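Local coordinates for fructose-like phosphotransferase enzyme IIB component 3 (Escherichia coli K12, PDB 4TN5), which probably relays a phosphoryl group from the EIIA component to an incoming fructose-like sugar in the bacterial phosphotransferase system, at residues L61-I66 against V80-Y85. Sequence-based numbering, arbitrary orientation.
Sequences LLITDI and VQCSIY
The carbonyl oxygen of Cys82 is gripped twice by the neighbouring strand: Thr64 N donates a hydrogen bond of 2.7 Å to Cys82 O, bent to 151° at the hydrogen, and a CA-H...O contact adds Ile63 CA at 3.2 Å from Cys82 O. Upstream the pairing is straighter, with Leu62 N giving its hydrogen to Val80 O almost linearly and Leu62 O receiving Cys82 N. On one face Leu61 and Val80 lie side by side; a chi1 of -178° sets Leu61 CG anti to the backbone N, and from there Leu61 CD1 reaches Val80 CB at 3.8 Å, with Val98 of helix 92-103 covering both residues. On the other face Gln81, its chain extended beyond CG, crosses Leu62 obliquely, with Gln81 CG 3.9 Å from Leu62 CB. These are neighbouring parallel strands, 59-64 and 79-82, in the central sheet of the PTS EIIB type-2 domain. Beyond Cys82 the second strand gives way to helix 84-89, with Ser83 as N-cap. Asp65, poorly ordered, accepts Ile84 N at OD1 (3.0 Å), the donor lying above the carboxylate plane, while OD2 sits over one face of the Tyr85 ring. Ile63 CG2 meets Ile84 CG1 at 3.8 Å, the two side chains crossing at about a right angle; Ile84 also touches Cys10, inferred to form the phosphocysteine intermediate. Thr64 OG1 donates to Ile66 O (2.9 Å) from above the carbonyl plane, and Thr64 CG2 lies 4.0 Å from Gln81 NE2. An alanine in place of Thr64 would probably leave Ile66 O without this hydroxyl and open a small gap beside the Gln81 amide.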
ATOM      1  N   LEU A  61      -6.174  -7.500  -7.796  1.00 37.73           N
ATOM      2  CA  LEU A  61      -4.855  -8.006  -8.155  1.00 27.69           C
ATOM      3  C   LEU A  61      -4.310  -7.230  -9.344  1.00 33.50           C
ATOM      4  O   LEU A  61      -4.920  -7.199 -10.413  1.00 37.60           O
ATOM      5  CB  LEU A  61      -4.901  -9.503  -8.465  1.00 29.50           C
ATOM      6  CG  LEU A  61      -3.552 -10.141  -8.805  1.00 39.51           C
ATOM      7  CD1 LEU A  61      -2.528  -9.843  -7.723  1.00 43.10           C
ATOM      8  CD2 LEU A  61      -3.699 -11.641  -9.001  1.00 31.60           C
ATOM      9  N   LEU A  62      -3.160  -6.596  -9.152  1.00 32.57           N
ATOM     10  CA  LEU A  62      -2.566  -5.774 -10.195  1.00 28.12           C
ATOM     11  C   LEU A  62      -1.311  -6.426 -10.755  1.00 43.76           C
ATOM     12  O   LEU A  62      -0.229  -6.324 -10.177  1.00 48.36           O
ATOM     13  CB  LEU A  62      -2.260  -4.374  -9.659  1.00 38.72           C
ATOM     14  CG  LEU A  62      -3.453  -3.685  -8.992  1.00 45.95           C
ATOM     15  CD1 LEU A  62      -3.075  -2.297  -8.500  1.00 46.56           C
ATOM     16  CD2 LEU A  62      -4.644  -3.621  -9.939  1.00 37.79           C
ATOM     17  N   ILE A  63      -1.472  -7.106 -11.883  1.00 50.92           N
ATOM     18  CA  ILE A  63      -0.367  -7.784 -12.542  1.00 48.55           C
ATOM     19  C   ILE A  63       0.170  -6.900 -13.657  1.00 49.60           C
ATOM     20  O   ILE A  63      -0.323  -6.940 -14.782  1.00 55.52           O
ATOM     21  CB  ILE A  63      -0.825  -9.121 -13.143  1.00 51.30           C
ATOM     22  CG1 ILE A  63      -1.723  -9.866 -12.152  1.00 52.89           C
ATOM     23  CG2 ILE A  63       0.374  -9.963 -13.545  1.00 56.67           C
ATOM     24  CD1 ILE A  63      -2.324 -11.137 -12.705  1.00 49.41           C
ATOM     25  N   THR A  64       1.183  -6.097 -13.348  1.00 53.25           N
ATOM     26  CA  THR A  64       1.664  -5.119 -14.314  1.00 69.31           C
ATOM     27  C   THR A  64       3.137  -4.756 -14.166  1.00 79.82           C
ATOM     28  O   THR A  64       3.671  -4.684 -13.059  1.00 82.77           O
ATOM     29  CB  THR A  64       0.831  -3.823 -14.252  1.00 73.62           C
ATOM     30  OG1 THR A  64       1.367  -2.862 -15.171  1.00 69.23           O
ATOM     31  CG2 THR A  64       0.847  -3.239 -12.845  1.00 74.38           C
ATOM     32  N   ASP A  65       3.783  -4.532 -15.304  1.00 92.15           N
ATOM     33  CA  ASP A  65       5.125  -3.980 -15.331  1.00105.40           C
ATOM     34  C   ASP A  65       4.986  -2.468 -15.393  1.00110.92           C
ATOM     35  O   ASP A  65       5.755  -1.729 -14.777  1.00121.54           O
ATOM     36  CB  ASP A  65       5.869  -4.458 -16.580  1.00117.35           C
ATOM     37  CG  ASP A  65       5.837  -5.964 -16.741  1.00121.08           C
ATOM     38  OD1 ASP A  65       5.913  -6.677 -15.720  1.00119.38           O
ATOM     39  OD2 ASP A  65       5.730  -6.433 -17.894  1.00128.87           O
ATOM     40  N   ILE A  66       3.976  -2.022 -16.131  1.00 89.38           N
ATOM     41  CA  ILE A  66       3.832  -0.620 -16.498  1.00 89.55           C
ATOM     42  C   ILE A  66       2.936   0.183 -15.564  1.00 85.40           C
ATOM     43  O   ILE A  66       2.511  -0.297 -14.513  1.00 80.93           O
ATOM     44  CB  ILE A  66       3.273  -0.493 -17.922  1.00 84.02           C
ATOM     45  CG1 ILE A  66       1.817  -0.965 -17.965  1.00 76.36           C
ATOM     46  CG2 ILE A  66       4.115  -1.308 -18.875  1.00 85.88           C
ATOM     47  CD1 ILE A  66       1.136  -0.735 -19.294  1.00 75.64           C
ATOM     48  N   VAL A  80      -3.025  -6.618  -4.138  1.00 33.06           N
ATOM     49  CA  VAL A  80      -1.677  -7.122  -4.325  1.00 34.52           C
ATOM     50  C   VAL A  80      -1.205  -6.693  -5.706  1.00 36.74           C
ATOM     51  O   VAL A  80      -1.928  -6.849  -6.689  1.00 47.72           O
ATOM     52  CB  VAL A  80      -1.636  -8.658  -4.246  1.00 34.05           C
ATOM     53  CG1 VAL A  80      -0.224  -9.170  -4.488  1.00 28.78           C
ATOM     54  CG2 VAL A  80      -2.155  -9.132  -2.903  1.00 29.65           C
ATOM     55  N   GLN A  81      -0.002  -6.138  -5.780  1.00 43.89           N
ATOM     56  CA  GLN A  81       0.558  -5.734  -7.063  1.00 45.31           C
ATOM     57  C   GLN A  81       1.869  -6.453  -7.347  1.00 50.35           C
ATOM     58  O   GLN A  81       2.719  -6.591  -6.467  1.00 53.00           O
ATOM     59  CB  GLN A  81       0.760  -4.218  -7.119  1.00 43.80           C
ATOM     60  CG  GLN A  81       1.372  -3.731  -8.425  1.00 62.68           C
ATOM     61  CD  GLN A  81       1.312  -2.225  -8.577  1.00 78.88           C
ATOM     62  OE1 GLN A  81       0.502  -1.555  -7.937  1.00 88.35           O
ATOM     63  NE2 GLN A  81       2.173  -1.682  -9.432  1.00 83.38           N
ATOM     64  N   CYS A  82       2.022  -6.917  -8.583  1.00 42.40           N
ATOM     65  CA  CYS A  82       3.251  -7.569  -9.012  1.00 49.41           C
ATOM     66  C   CYS A  82       3.425  -7.417 -10.517  1.00 44.55           C
ATOM     67  O   CYS A  82       2.481  -7.079 -11.230  1.00 50.06           O
ATOM     68  CB  CYS A  82       3.234  -9.051  -8.635  1.00 47.37           C
ATOM     69  SG  CYS A  82       1.982 -10.026  -9.500  1.00 64.35           S
ATOM     70  N   SER A  83       4.640  -7.663 -10.995  1.00 46.23           N
ATOM     71  CA  SER A  83       4.916  -7.617 -12.423  1.00 49.35           C
ATOM     72  C   SER A  83       4.386  -8.878 -13.094  1.00 49.57           C
ATOM     73  O   SER A  83       4.125  -9.880 -12.427  1.00 48.25           O
ATOM     74  CB  SER A  83       6.417  -7.472 -12.673  1.00 56.13           C
ATOM     75  OG  SER A  83       7.146  -8.487 -12.006  1.00 67.43           O
ATOM     76  N   ILE A  84       4.224  -8.824 -14.414  1.00 55.22           N
ATOM     77  CA  ILE A  84       3.722  -9.971 -15.168  1.00 64.45           C
ATOM     78  C   ILE A  84       4.670 -11.163 -15.113  1.00 68.00           C
ATOM     79  O   ILE A  84       4.274 -12.264 -14.733  1.00 75.77           O
ATOM     80  CB  ILE A  84       3.443  -9.632 -16.646  1.00 71.50           C
ATOM     81  CG1 ILE A  84       2.093  -8.932 -16.782  1.00 68.25           C
ATOM     82  CG2 ILE A  84       3.440 -10.898 -17.499  1.00 66.59           C
ATOM     83  CD1 ILE A  84       1.583  -8.875 -18.212  1.00 64.28           C
ATOM     84  N   TYR A  85       5.926 -10.962 -15.480  1.00 79.71           N
ATOM     85  CA  TYR A  85       6.835 -12.099 -15.514  1.00 94.98           C
ATOM     86  C   TYR A  85       7.051 -12.721 -14.122  1.00 89.85           C
ATOM     87  O   TYR A  85       7.492 -13.858 -13.999  1.00 91.27           O
ATOM     88  CB  TYR A  85       8.113 -11.707 -16.234  1.00 97.20           C
ATOM     89  CG  TYR A  85       7.969 -10.907 -17.478  1.00 97.38           C
ATOM     90  CD1 TYR A  85       6.991 -11.180 -18.437  1.00 95.16           C
ATOM     91  CD2 TYR A  85       8.753  -9.797 -17.653  1.00 97.33           C
ATOM     92  CE1 TYR A  85       6.877 -10.381 -19.558  1.00 90.80           C
ATOM     93  CE2 TYR A  85       8.616  -9.024 -18.755  1.00 93.57           C
ATOM     94  CZ  TYR A  85       7.700  -9.313 -19.702  1.00 95.54           C
ATOM     95  OH  TYR A  85       7.627  -8.495 -20.790  1.00 92.34           O
TER